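Long-range contacts in tRNA-splicing ligase RtcB (Thermus thermophilus, PDB 2EPG), which probably joins RNA 3' ends carrying a 2',3'-cyclic phosphate or 3'-phosphate to 5'-dephosphorylated RNA ends, using GTP and manganese: residues A[408-413]-A[461-467]; A[82-87]-A[356-360]; A[20-24]-A[34-40]; A[389-395]-A[474-480]. One frame throughout, in Å; residues are numbered along the deposited sequence.

In the fold
Contact 1 touches each of the other three and carries His410, the predicted GMP-histidine residue, on its loop. Contact 2 touches it: Cys409 O and Thr360 OG1 are 2.8 Å apart, a probable hydrogen bond, and Gly358 borders the ring of His410. Contact 4 also meets contact 1, with Val464 of helix 462-470 lying on Tyr392, Leu394 and Lys475; the centres of these contacts are about 10 Å apart, and contact 4 brings in Ser391 of the predicted GMP site. Contact 3, a hairpin near the N terminus, also touches contact 1, its Tyr20 and Ser39 meeting Ala466. Contacts 3 and 4 do not touch; their centres are about 22 Å apart.

Contact 1 (A[408-413]-A[461-467]); sequences SCHGAG and SLVVEAV
Val463 and Val467, one turn apart on helix 462-470, set their methyls against Cys409 and the carbonyls of the loop that follows it. In the apolar part, Cys409 CB lies 3.5 Å from Val467 CG2, a tight carbon pair, and 4.0 Å from Val463 CG1. SG, placed between the backbone N and the carbonyl carbon (chi1 74°), rests on the same two methyls. Val463 also straddles the loop backbone: CG1 comes within 3.0 Å of Gly411 O, while CG2 packs on Ala412 O and Gly413 O. Replacing Val463 by an alanine would probably open a gap beside Cys409 CB and Gly411 O and leave this part of the loop that bears His410, the predicted GMP-histidine residue, less closely packed. The polar part is Ser461, the N-cap of the helix. Its OG takes the N-H of Val464 in an almost straight bond of 3.2 Å, and it also points at Ala412 O, though the modelled separation is too short to be trusted. Tyr392 of strand 391-395 touches both Ala412 and Ser461, Val383 of strand 380-383 touches Cys409 and Ala412, and Asp75 lies against Val463 and His410.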
loop_
_atom_site.group_PDB
_atom_site.type_symbol
_atom_site.label_atom_id
_atom_site.label_comp_id
_atom_site.label_asym_id
_atom_site.label_seq_id
_atom_site.Cartn_x
_atom_site.Cartn_y
_atom_site.Cartn_z
ATOM N N SER A 408 6.964 -7.323 -0.369
ATOM C CA SER A 408 6.331 -8.210 0.572
ATOM C C SER A 408 4.812 -8.181 0.406
ATOM O O SER A 408 4.299 -7.657 -0.581
ATOM C CB SER A 408 6.741 -7.861 2.003
ATOM O OG SER A 408 6.438 -8.946 2.863
ATOM N N CYS A 409 4.084 -8.733 1.365
ATOM C CA CYS A 409 2.633 -8.789 1.235
ATOM C C CYS A 409 1.961 -7.531 1.756
ATOM O O CYS A 409 2.590 -6.689 2.404
ATOM C CB CYS A 409 2.084 -9.999 1.992
ATOM S SG CYS A 409 2.123 -9.765 3.791
ATOM N N HIS A 410 0.673 -7.404 1.477
ATOM C CA HIS A 410 -0.052 -6.241 1.956
ATOM C C HIS A 410 -1.246 -6.643 2.818
ATOM O O HIS A 410 -1.674 -5.887 3.672
ATOM C CB HIS A 410 -0.529 -5.400 0.776
ATOM C CG HIS A 410 -1.889 -5.773 0.285
ATOM N ND1 HIS A 410 -2.979 -4.941 0.423
ATOM C CD2 HIS A 410 -2.339 -6.888 -0.342
ATOM C CE1 HIS A 410 -4.043 -5.527 -0.103
ATOM N NE2 HIS A 410 -3.682 -6.708 -0.573
ATOM N N GLY A 411 -1.790 -7.831 2.588
ATOM C CA GLY A 411 -2.943 -8.261 3.362
ATOM C C GLY A 411 -2.689 -9.433 4.287
ATOM O O GLY A 411 -1.715 -10.168 4.122
ATOM N N ALA A 412 -3.577 -9.612 5.261
ATOM C CA ALA A 412 -3.456 -10.697 6.232
ATOM C C ALA A 412 -4.480 -11.815 6.014
ATOM O O ALA A 412 -4.275 -12.951 6.448
ATOM C CB ALA A 412 -3.591 -10.138 7.654
ATOM N N GLY A 413 -5.577 -11.497 5.336
ATOM C CA GLY A 413 -6.602 -12.500 5.112
ATOM C C GLY A 413 -6.944 -12.782 3.665
ATOM O O GLY A 413 -6.075 -12.748 2.793
ATOM N N SER A 461 -2.682 -15.400 10.700
ATOM C CA SER A 461 -2.700 -15.162 9.262
ATOM C C SER A 461 -1.817 -16.107 8.469
ATOM O O SER A 461 -0.612 -16.185 8.707
ATOM C CB SER A 461 -2.271 -13.732 8.965
ATOM O OG SER A 461 -2.284 -13.491 7.572
ATOM N N LEU A 462 -2.423 -16.813 7.517
ATOM C CA LEU A 462 -1.688 -17.750 6.678
ATOM C C LEU A 462 -0.793 -16.936 5.759
ATOM O O LEU A 462 0.341 -17.317 5.485
ATOM C CB LEU A 462 -2.649 -18.605 5.853
ATOM C CG LEU A 462 -3.574 -19.546 6.638
ATOM C CD1 LEU A 462 -4.677 -20.037 5.711
ATOM C CD2 LEU A 462 -2.786 -20.721 7.217
ATOM N N VAL A 463 -1.307 -15.800 5.304
ATOM C CA VAL A 463 -0.534 -14.930 4.435
ATOM C C VAL A 463 0.772 -14.537 5.129
ATOM O O VAL A 463 1.855 -14.770 4.589
ATOM C CB VAL A 463 -1.337 -13.673 4.063
ATOM C CG1 VAL A 463 -0.499 -12.760 3.167
ATOM C CG2 VAL A 463 -2.631 -14.093 3.336
ATOM N N VAL A 464 0.669 -13.966 6.329
ATOM C CA VAL A 464 1.856 -13.567 7.084
ATOM C C VAL A 464 2.762 -14.774 7.337
ATOM O O VAL A 464 3.987 -14.656 7.326
ATOM C CB VAL A 464 1.478 -12.928 8.442
ATOM C CG1 VAL A 464 2.735 -12.689 9.275
ATOM C CG2 VAL A 464 0.757 -11.592 8.210
ATOM N N GLU A 465 2.149 -15.933 7.562
ATOM C CA GLU A 465 2.876 -17.176 7.808
ATOM C C GLU A 465 3.708 -17.536 6.572
ATOM O O GLU A 465 4.896 -17.890 6.665
ATOM C CB GLU A 465 1.873 -18.303 8.096
ATOM C CG GLU A 465 2.485 -19.665 8.406
ATOM C CD GLU A 465 1.446 -20.800 8.409
ATOM O OE1 GLU A 465 1.136 -21.334 7.314
ATOM O OE2 GLU A 465 0.939 -21.152 9.505
ATOM N N ALA A 466 3.081 -17.452 5.407
ATOM C CA ALA A 466 3.783 -17.784 4.168
ATOM C C ALA A 466 4.891 -16.770 3.925
ATOM O O ALA A 466 6.018 -17.126 3.568
ATOM C CB ALA A 466 2.825 -17.780 3.016
ATOM N N VAL A 467 4.571 -15.502 4.130
ATOM C CA VAL A 467 5.556 -14.450 3.929
ATOM C C VAL A 467 6.774 -14.652 4.815
ATOM O O VAL A 467 7.905 -14.595 4.332
ATOM C CB VAL A 467 4.939 -13.061 4.191
ATOM C CG1 VAL A 467 6.008 -12.079 4.605
ATOM C CG2 VAL A 467 4.241 -12.574 2.925
#

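Contact 2 (A[82-87]-A[356-360])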
loop_
_atom_site.group_PDB
_atom_site.type_symbol
_atom_site.label_atom_id
_atom_site.label_comp_id
_atom_site.label_asym_id
_atom_site.label_seq_id
_atom_site.Cartn_x
_atom_site.Cartn_y
_atom_site.Cartn_z
ATOM N N PHE A 82 -3.670 -7.776 -14.232
ATOM C CA PHE A 82 -2.645 -8.313 -13.335
ATOM C C PHE A 82 -3.375 -8.881 -12.129
ATOM O O PHE A 82 -4.462 -8.404 -11.777
ATOM C CB PHE A 82 -1.712 -7.205 -12.823
ATOM C CG PHE A 82 -0.699 -6.722 -13.829
ATOM C CD1 PHE A 82 -1.093 -6.263 -15.078
ATOM C CD2 PHE A 82 0.658 -6.710 -13.511
ATOM C CE1 PHE A 82 -0.149 -5.800 -15.994
ATOM C CE2 PHE A 82 1.609 -6.249 -14.425
ATOM C CZ PHE A 82 1.207 -5.796 -15.659
ATOM N N PRO A 83 -2.809 -9.915 -11.480
ATOM C CA PRO A 83 -3.506 -10.448 -10.303
ATOM C C PRO A 83 -3.271 -9.536 -9.103
ATOM O O PRO A 83 -2.301 -8.778 -9.067
ATOM C CB PRO A 83 -2.856 -11.815 -10.102
ATOM C CG PRO A 83 -1.441 -11.569 -10.573
ATOM C CD PRO A 83 -1.683 -10.789 -11.855
ATOM N N ILE A 84 -4.176 -9.576 -8.134
ATOM C CA ILE A 84 -3.995 -8.782 -6.932
ATOM C C ILE A 84 -2.957 -9.572 -6.151
ATOM O O ILE A 84 -3.033 -10.802 -6.078
ATOM C CB ILE A 84 -5.305 -8.652 -6.141
ATOM C CG1 ILE A 84 -6.334 -7.905 -7.007
ATOM C CG2 ILE A 84 -5.046 -7.900 -4.823
ATOM C CD1 ILE A 84 -7.716 -7.778 -6.398
ATOM N N GLY A 85 -1.973 -8.867 -5.605
ATOM C CA GLY A 85 -0.893 -9.514 -4.890
ATOM C C GLY A 85 0.304 -9.652 -5.832
ATOM O O GLY A 85 1.299 -10.279 -5.499
ATOM N N GLY A 86 0.217 -9.051 -7.014
ATOM C CA GLY A 86 1.306 -9.169 -7.966
ATOM C C GLY A 86 2.395 -8.105 -7.932
ATOM O O GLY A 86 2.162 -6.967 -7.548
ATOM N N VAL A 87 3.596 -8.507 -8.334
ATOM C CA VAL A 87 4.758 -7.636 -8.409
ATOM C C VAL A 87 5.373 -7.946 -9.768
ATOM O O VAL A 87 5.631 -9.118 -10.091
ATOM C CB VAL A 87 5.779 -7.951 -7.286
ATOM C CG1 VAL A 87 7.074 -7.162 -7.498
ATOM C CG2 VAL A 87 5.181 -7.621 -5.927
ATOM N N ARG A 356 3.281 -2.876 -8.432
ATOM C CA ARG A 356 2.870 -3.588 -7.237
ATOM C C ARG A 356 1.407 -3.295 -7.034
ATOM O O ARG A 356 1.036 -2.154 -6.786
ATOM C CB ARG A 356 3.659 -3.117 -5.997
ATOM C CG ARG A 356 5.173 -3.423 -6.008
ATOM C CD ARG A 356 5.792 -3.264 -4.599
ATOM N NE ARG A 356 7.226 -3.544 -4.566
ATOM C CZ ARG A 356 8.180 -2.646 -4.813
ATOM N NH1 ARG A 356 9.455 -3.005 -4.765
ATOM N NH2 ARG A 356 7.869 -1.386 -5.109
ATOM N N LYS A 357 0.575 -4.318 -7.167
ATOM C CA LYS A 357 -0.858 -4.165 -6.955
ATOM C C LYS A 357 -1.177 -5.093 -5.810
ATOM O O LYS A 357 -1.058 -6.314 -5.952
ATOM C CB LYS A 357 -1.674 -4.594 -8.179
ATOM C CG LYS A 357 -3.148 -4.180 -8.050
ATOM C CD LYS A 357 -4.127 -5.069 -8.810
ATOM C CE LYS A 357 -3.740 -5.293 -10.247
ATOM N NZ LYS A 357 -4.833 -5.920 -11.036
ATOM N N GLY A 358 -1.581 -4.526 -4.681
ATOM C CA GLY A 358 -1.885 -5.348 -3.520
ATOM C C GLY A 358 -0.636 -6.047 -3.004
ATOM O O GLY A 358 -0.651 -7.236 -2.691
ATOM N N ALA A 359 0.458 -5.305 -2.952
ATOM C CA ALA A 359 1.727 -5.825 -2.463
ATOM C C ALA A 359 2.479 -4.581 -2.036
ATOM O O ALA A 359 2.174 -3.471 -2.493
ATOM C CB ALA A 359 2.480 -6.562 -3.565
ATOM N N THR A 360 3.448 -4.763 -1.155
ATOM C CA THR A 360 4.201 -3.645 -0.613
ATOM C C THR A 360 5.660 -3.643 -0.957
ATOM O O THR A 360 6.233 -4.682 -1.263
ATOM C CB THR A 360 4.140 -3.639 0.934
ATOM O OG1 THR A 360 4.555 -4.925 1.427
ATOM C CG2 THR A 360 2.733 -3.335 1.426
#
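Beside the predicted GMP site, where Asn340 borders Lys357 and His410 borders Gly358, segment 82-87 receives the long side chain of Lys357. Its CG stands anti to the backbone N (chi1 -169°), and a bend at chi3 carries the amine to Phe82, just before the turn. There NZ donates to Phe82 O at 2.6 Å, arriving from above the carbonyl plane, 46° out of it. The carbonyl of Tyr80 takes a second bond from the same amine, so two backbone oxygens hold this buried group. On the way CE passes 3.8 Å from Phe82 CB, and CD crosses over Ile84 CG1 at 4.0 Å. Pro83 to Gly86 form a type II beta turn that runs into a G1 beta bulge, in which Gly85 and Gly86 both face Lys357. Gly85 N donates to Lys357 O at 2.7 Å, and Lys357 N returns a bond of 3.1 Å to Gly86 O, in the carbonyl plane. Gly85 has the positive phi of the bulge, and a beta carbon there would jam against the preceding carbonyl; one on Gly358 would clash with Ile84 CG2. Past the end of strand 350-357, Ala359 CB lies 3.7 Å from Val87 CG2. The same valine methyl runs beside Arg356 CG, whose extended chain leads on to Ser407 and Glu345.

Contact 3 (A[20-24]-A[34-40])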
loop_
_atom_site.group_PDB
_atom_site.type_symbol
_atom_site.label_atom_id
_atom_site.label_comp_id
_atom_site.label_asym_id
_atom_site.label_seq_id
_atom_site.Cartn_x
_atom_site.Cartn_y
_atom_site.Cartn_z
ATOM N N TYR A 20 7.808 -22.401 1.043
ATOM C CA TYR A 20 6.776 -21.448 0.652
ATOM C C TYR A 20 7.031 -20.710 -0.673
ATOM O O TYR A 20 6.409 -19.682 -0.928
ATOM C CB TYR A 20 6.565 -20.411 1.766
ATOM C CG TYR A 20 6.286 -21.027 3.116
ATOM C CD1 TYR A 20 7.319 -21.572 3.876
ATOM C CD2 TYR A 20 4.991 -21.101 3.610
ATOM C CE1 TYR A 20 7.068 -22.182 5.100
ATOM C CE2 TYR A 20 4.715 -21.706 4.840
ATOM C CZ TYR A 20 5.763 -22.246 5.579
ATOM O OH TYR A 20 5.510 -22.853 6.787
ATOM N N THR A 21 7.906 -21.248 -1.520
ATOM C CA THR A 21 8.242 -20.610 -2.792
ATOM C C THR A 21 8.075 -21.547 -4.002
ATOM O O THR A 21 8.709 -22.615 -4.070
ATOM C CB THR A 21 9.687 -20.092 -2.737
ATOM O OG1 THR A 21 9.857 -19.302 -1.547
ATOM C CG2 THR A 21 10.014 -19.247 -3.957
ATOM N N TYR A 22 7.237 -21.137 -4.961
ATOM C CA TYR A 22 6.967 -21.927 -6.171
ATOM C C TYR A 22 7.283 -21.199 -7.475
ATOM O O TYR A 22 7.087 -19.987 -7.603
ATOM C CB TYR A 22 5.508 -22.376 -6.188
ATOM C CG TYR A 22 5.128 -23.139 -4.937
ATOM C CD1 TYR A 22 5.547 -24.460 -4.746
ATOM C CD2 TYR A 22 4.397 -22.522 -3.918
ATOM C CE1 TYR A 22 5.250 -25.150 -3.565
ATOM C CE2 TYR A 22 4.093 -23.196 -2.730
ATOM C CZ TYR A 22 4.523 -24.511 -2.561
ATOM O OH TYR A 22 4.228 -25.173 -1.392
ATOM N N ARG A 23 7.750 -21.968 -8.450
ATOM C CA ARG A 23 8.138 -21.446 -9.737
ATOM C C ARG A 23 7.277 -22.022 -10.864
ATOM O O ARG A 23 6.979 -23.217 -10.884
ATOM C CB ARG A 23 9.611 -21.785 -9.953
ATOM C CG ARG A 23 10.197 -21.399 -11.267
ATOM C CD ARG A 23 11.264 -22.408 -11.630
ATOM N NE ARG A 23 11.796 -22.105 -12.942
ATOM C CZ ARG A 23 12.122 -23.003 -13.859
ATOM N NH1 ARG A 23 12.590 -22.582 -15.017
ATOM N NH2 ARG A 23 11.986 -24.305 -13.622
ATOM N N ILE A 24 6.840 -21.146 -11.766
ATOM C CA ILE A 24 6.058 -21.535 -12.937
ATOM C C ILE A 24 7.058 -21.369 -14.063
ATOM O O ILE A 24 7.318 -20.254 -14.518
ATOM C CB ILE A 24 4.871 -20.585 -13.179
ATOM C CG1 ILE A 24 3.865 -20.712 -12.036
ATOM C CG2 ILE A 24 4.219 -20.894 -14.530
ATOM C CD1 ILE A 24 2.841 -19.602 -11.987
ATOM N N ALA A 34 7.677 -17.244 -13.785
ATOM C CA ALA A 34 6.884 -16.532 -12.807
ATOM C C ALA A 34 7.218 -17.254 -11.492
ATOM O O ALA A 34 7.551 -18.443 -11.498
ATOM C CB ALA A 34 5.405 -16.660 -13.110
ATOM N N VAL A 35 7.167 -16.541 -10.377
ATOM C CA VAL A 35 7.417 -17.158 -9.085
ATOM C C VAL A 35 6.363 -16.657 -8.117
ATOM O O VAL A 35 6.053 -15.467 -8.108
ATOM C CB VAL A 35 8.828 -16.789 -8.539
ATOM C CG1 VAL A 35 8.896 -17.077 -7.045
ATOM C CG2 VAL A 35 9.908 -17.562 -9.281
ATOM N N PHE A 36 5.777 -17.552 -7.327
ATOM C CA PHE A 36 4.782 -17.131 -6.343
ATOM C C PHE A 36 5.047 -17.766 -4.983
ATOM O O PHE A 36 5.610 -18.859 -4.890
ATOM C CB PHE A 36 3.338 -17.428 -6.804
ATOM C CG PHE A 36 3.011 -18.891 -6.949
ATOM C CD1 PHE A 36 3.304 -19.572 -8.128
ATOM C CD2 PHE A 36 2.382 -19.580 -5.916
ATOM C CE1 PHE A 36 2.975 -20.919 -8.281
ATOM C CE2 PHE A 36 2.047 -20.931 -6.052
ATOM C CZ PHE A 36 2.344 -21.605 -7.241
ATOM N N PHE A 37 4.672 -17.055 -3.926
ATOM C CA PHE A 37 4.883 -17.541 -2.576
ATOM C C PHE A 37 3.564 -18.045 -2.003
ATOM O O PHE A 37 2.531 -17.386 -2.128
ATOM C CB PHE A 37 5.472 -16.420 -1.700
ATOM C CG PHE A 37 6.689 -15.755 -2.299
ATOM C CD1 PHE A 37 6.561 -14.632 -3.112
ATOM C CD2 PHE A 37 7.957 -16.279 -2.088
ATOM C CE1 PHE A 37 7.678 -14.044 -3.706
ATOM C CE2 PHE A 37 9.084 -15.705 -2.676
ATOM C CZ PHE A 37 8.947 -14.586 -3.488
ATOM N N ALA A 38 3.586 -19.220 -1.381
ATOM C CA ALA A 38 2.355 -19.759 -0.821
ATOM C C ALA A 38 2.565 -20.879 0.187
ATOM O O ALA A 38 3.666 -21.392 0.351
ATOM C CB ALA A 38 1.457 -20.242 -1.943
ATOM N N SER A 39 1.480 -21.246 0.863
ATOM C CA SER A 39 1.493 -22.303 1.878
ATOM C C SER A 39 0.989 -23.584 1.258
ATOM O O SER A 39 0.441 -23.573 0.154
ATOM C CB SER A 39 0.552 -21.956 3.040
ATOM O OG SER A 39 1.079 -20.956 3.898
ATOM N N LYS A 40 1.164 -24.693 1.974
ATOM C CA LYS A 40 0.652 -25.962 1.487
ATOM C C LYS A 40 -0.855 -25.785 1.501
ATOM O O LYS A 40 -1.569 -26.326 0.660
ATOM C CB LYS A 40 1.062 -27.116 2.409
ATOM C CG LYS A 40 2.483 -27.601 2.157
ATOM C CD LYS A 40 2.661 -27.921 0.671
ATOM C CE LYS A 40 4.100 -28.231 0.308
ATOM N NZ LYS A 40 4.263 -28.260 -1.174
#
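Tyr22 sits on the ring of Phe36 like a lid: its CB lies over one face, 3.6 Å from the ring centroid and 21° off the normal. Phe36 reaches this place because its CG occupies the crowded position between the backbone N and the carbonyl carbon (chi1 65°), which folds the ring back under the partner strand. Ile24 closes the hollow from another direction, with CG1 at the ring edge 3.9 Å from Phe36 CE1. The Tyr22 ring, tilted 34° against that of Phe36, runs on past Ala38, whose CB meets Tyr22 CE2 at 4.0 Å. Beyond it the bent chain of Lys40 curls round so that NZ donates to Tyr22 OH at 3.1 Å, near the plane of the ring. On the other face of this antiparallel hairpin, Thr21 fits between two neighbours: its OG1, hydrogen-bonded to Pro19 O, lies 3.6 Å from Phe37 CD2 at the ring edge, and CG2 packs against Val35 CG1. Tyr20, just before strand 21-24, turns a ring edge toward Ser39 OG. Backbone bonds in both directions join Tyr22 with Phe36 and Ile24 with Ala34. Strand 15-18 flanks strand 21-24, and strand 70-73 runs parallel to strand 34-37; Ala466 and Ala470 of helix 462-470 meet Ser39 and the side chains of Tyr20, Thr21 and Phe37.

Contact 4 (A[389-395]-A[474-480]); sequences RYSYVLA and KKVARLR
Tyr390 and Arg478 are brought together by two torsions: the tyrosine CG is anti to its carbonyl carbon (chi1 -69°), and the arginine, extended at first, bends at chi3 (70°). The guanidinium thereby lies flat on one face of the phenol ring, centres 4.0 Å apart and planes at 16°, a stacked cation-pi pair. Arg478 CD adds a CH-pi contact over the same face, 3.6 Å from the centroid of the Tyr390 ring. One carbon back, Arg478 CG lies over a face of Tyr392, 4.2 Å from that ring's centroid, while the guanidinium stands steeply to it. Asp223 takes NE of Arg478 in a salt bridge, so ring and carboxylate together fix the group. With a serine in place of Tyr390, the guanidinium would lose the ring face it rests on and is likely to turn more freely about its side-chain bonds, held mainly by Asp223. The strands 391-395 and 474-480 pair antiparallel through a classic beta bulge, Val476 and Ala477 both facing Val393. Val393 O accepts from both of their N-H groups, from Val476 N at 2.8 Å and from Ala477 N at 3.0 Å. On the face away from the arginine, Val393 CG2 meets Leu479 CD2 at 3.9 Å, and Val476 CG2 packs on Ala395 CB. Ser391, predicted to bind GMP, exchanges two backbone bonds with Leu479, and its CB rests on that leucine. Leu394 CD2 covers CA and CG of Lys475, next to Val464 of helix 462-470.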
loop_
_atom_site.group_PDB
_atom_site.type_symbol
_atom_site.label_atom_id
_atom_site.label_comp_id
_atom_site.label_asym_id
_atom_site.label_seq_id
_atom_site.Cartn_x
_atom_site.Cartn_y
_atom_site.Cartn_z
ATOM N N ARG A 389 -10.206 -6.755 12.537
ATOM C CA ARG A 389 -9.379 -7.960 12.522
ATOM C C ARG A 389 -7.958 -7.546 12.896
ATOM O O ARG A 389 -7.662 -6.354 12.959
ATOM C CB ARG A 389 -9.386 -8.579 11.125
ATOM C CG ARG A 389 -10.773 -8.782 10.547
ATOM C CD ARG A 389 -11.525 -9.867 11.302
ATOM N NE ARG A 389 -10.814 -11.139 11.230
ATOM C CZ ARG A 389 -10.535 -11.778 10.095
ATOM N NH1 ARG A 389 -9.878 -12.933 10.129
ATOM N NH2 ARG A 389 -10.918 -11.266 8.927
ATOM N N TYR A 390 -7.082 -8.517 13.137
ATOM C CA TYR A 390 -5.698 -8.215 13.489
ATOM C C TYR A 390 -4.924 -7.541 12.365
ATOM O O TYR A 390 -5.165 -7.792 11.181
ATOM C CB TYR A 390 -4.917 -9.478 13.825
ATOM C CG TYR A 390 -5.308 -10.172 15.097
ATOM C CD1 TYR A 390 -5.762 -11.495 15.076
ATOM C CD2 TYR A 390 -5.190 -9.529 16.325
ATOM C CE1 TYR A 390 -6.087 -12.156 16.250
ATOM C CE2 TYR A 390 -5.514 -10.182 17.507
ATOM C CZ TYR A 390 -5.961 -11.494 17.459
ATOM O OH TYR A 390 -6.271 -12.143 18.627
ATOM N N SER A 391 -3.979 -6.696 12.753
ATOM C CA SER A 391 -3.092 -6.043 11.803
ATOM C C SER A 391 -1.711 -6.510 12.225
ATOM O O SER A 391 -1.514 -6.885 13.381
ATOM C CB SER A 391 -3.187 -4.528 11.910
ATOM O OG SER A 391 -4.302 -4.068 11.176
ATOM N N TYR A 392 -0.758 -6.508 11.305
ATOM C CA TYR A 392 0.588 -6.934 11.667
ATOM C C TYR A 392 1.623 -5.919 11.187
ATOM O O TYR A 392 1.377 -5.138 10.265
ATOM C CB TYR A 392 0.919 -8.306 11.054
ATOM C CG TYR A 392 0.001 -9.451 11.484
ATOM C CD1 TYR A 392 -1.284 -9.594 10.948
ATOM C CD2 TYR A 392 0.410 -10.374 12.443
ATOM C CE1 TYR A 392 -2.130 -10.615 11.361
ATOM C CE2 TYR A 392 -0.436 -11.404 12.858
ATOM C CZ TYR A 392 -1.698 -11.512 12.314
ATOM O OH TYR A 392 -2.524 -12.522 12.741
ATOM N N VAL A 393 2.770 -5.914 11.847
ATOM C CA VAL A 393 3.869 -5.058 11.455
ATOM C C VAL A 393 5.000 -6.056 11.184
ATOM O O VAL A 393 5.337 -6.871 12.057
ATOM C CB VAL A 393 4.305 -4.104 12.585
ATOM C CG1 VAL A 393 5.515 -3.305 12.128
ATOM C CG2 VAL A 393 3.144 -3.163 12.972
ATOM N N LEU A 394 5.537 -6.027 9.965
ATOM C CA LEU A 394 6.634 -6.900 9.592
ATOM C C LEU A 394 7.809 -5.980 9.309
ATOM O O LEU A 394 7.689 -4.764 9.439
ATOM C CB LEU A 394 6.286 -7.693 8.322
ATOM C CG LEU A 394 4.894 -8.349 8.291
ATOM C CD1 LEU A 394 4.670 -9.050 6.945
ATOM C CD2 LEU A 394 4.758 -9.340 9.430
ATOM N N ALA A 395 8.948 -6.560 8.944
ATOM C CA ALA A 395 10.122 -5.780 8.583
ATOM C C ALA A 395 10.652 -6.373 7.279
ATOM O O ALA A 395 10.587 -7.589 7.079
ATOM C CB ALA A 395 11.188 -5.853 9.680
ATOM N N LYS A 474 9.773 -10.394 7.980
ATOM C CA LYS A 474 9.941 -10.807 9.356
ATOM C C LYS A 474 8.839 -10.222 10.246
ATOM O O LYS A 474 8.583 -9.016 10.211
ATOM C CB LYS A 474 11.302 -10.348 9.871
ATOM C CG LYS A 474 11.501 -10.605 11.360
ATOM C CD LYS A 474 12.783 -9.968 11.878
ATOM C CE LYS A 474 14.009 -10.681 11.364
ATOM N NZ LYS A 474 15.252 -10.114 11.969
ATOM N N LYS A 475 8.189 -11.080 11.032
ATOM C CA LYS A 475 7.138 -10.634 11.942
ATOM C C LYS A 475 7.701 -9.789 13.056
ATOM O O LYS A 475 8.690 -10.156 13.681
ATOM C CB LYS A 475 6.410 -11.820 12.563
ATOM C CG LYS A 475 5.492 -12.521 11.597
ATOM C CD LYS A 475 4.870 -13.760 12.212
ATOM C CE LYS A 475 3.981 -13.423 13.381
ATOM N NZ LYS A 475 3.381 -14.681 13.957
ATOM N N VAL A 476 7.067 -8.648 13.304
ATOM C CA VAL A 476 7.515 -7.764 14.362
ATOM C C VAL A 476 6.455 -7.633 15.438
ATOM O O VAL A 476 6.747 -7.804 16.618
ATOM C CB VAL A 476 7.862 -6.370 13.821
ATOM C CG1 VAL A 476 8.309 -5.473 14.975
ATOM C CG2 VAL A 476 8.944 -6.496 12.745
ATOM N N ALA A 477 5.220 -7.331 15.045
ATOM C CA ALA A 477 4.155 -7.200 16.040
ATOM C C ALA A 477 2.776 -7.412 15.467
ATOM O O ALA A 477 2.593 -7.434 14.249
ATOM C CB ALA A 477 4.229 -5.821 16.726
ATOM N N ARG A 478 1.808 -7.585 16.365
ATOM C CA ARG A 478 0.419 -7.766 15.983
ATOM C C ARG A 478 -0.374 -6.706 16.711
ATOM O O ARG A 478 -0.092 -6.402 17.869
ATOM C CB ARG A 478 -0.110 -9.154 16.357
ATOM C CG ARG A 478 -1.527 -9.370 15.849
ATOM C CD ARG A 478 -2.015 -10.792 16.094
ATOM N NE ARG A 478 -2.244 -11.061 17.508
ATOM C CZ ARG A 478 -2.397 -12.279 18.012
ATOM N NH1 ARG A 478 -2.606 -12.445 19.309
ATOM N NH2 ARG A 478 -2.321 -13.334 17.214
ATOM N N LEU A 479 -1.372 -6.166 16.017
ATOM C CA LEU A 479 -2.219 -5.094 16.511
ATOM C C LEU A 479 -3.692 -5.520 16.564
ATOM O O LEU A 479 -4.219 -6.071 15.597
ATOM C CB LEU A 479 -2.091 -3.882 15.571
ATOM C CG LEU A 479 -0.844 -2.986 15.491
ATOM C CD1 LEU A 479 0.342 -3.598 16.180
ATOM C CD2 LEU A 479 -0.560 -2.659 14.025
ATOM N N ARG A 480 -4.353 -5.242 17.684
ATOM C CA ARG A 480 -5.764 -5.578 17.839
ATOM C C ARG A 480 -6.575 -4.274 17.868
ATOM O O ARG A 480 -6.229 -3.328 18.574
ATOM C CB ARG A 480 -5.957 -6.382 19.128
ATOM C CG ARG A 480 -7.361 -6.927 19.301
ATOM C CD ARG A 480 -7.414 -8.065 20.312
ATOM N NE ARG A 480 -8.743 -8.663 20.314
ATOM C CZ ARG A 480 -9.829 -8.052 20.775
ATOM N NH1 ARG A 480 -11.007 -8.664 20.727
ATOM N NH2 ARG A 480 -9.737 -6.836 21.311
#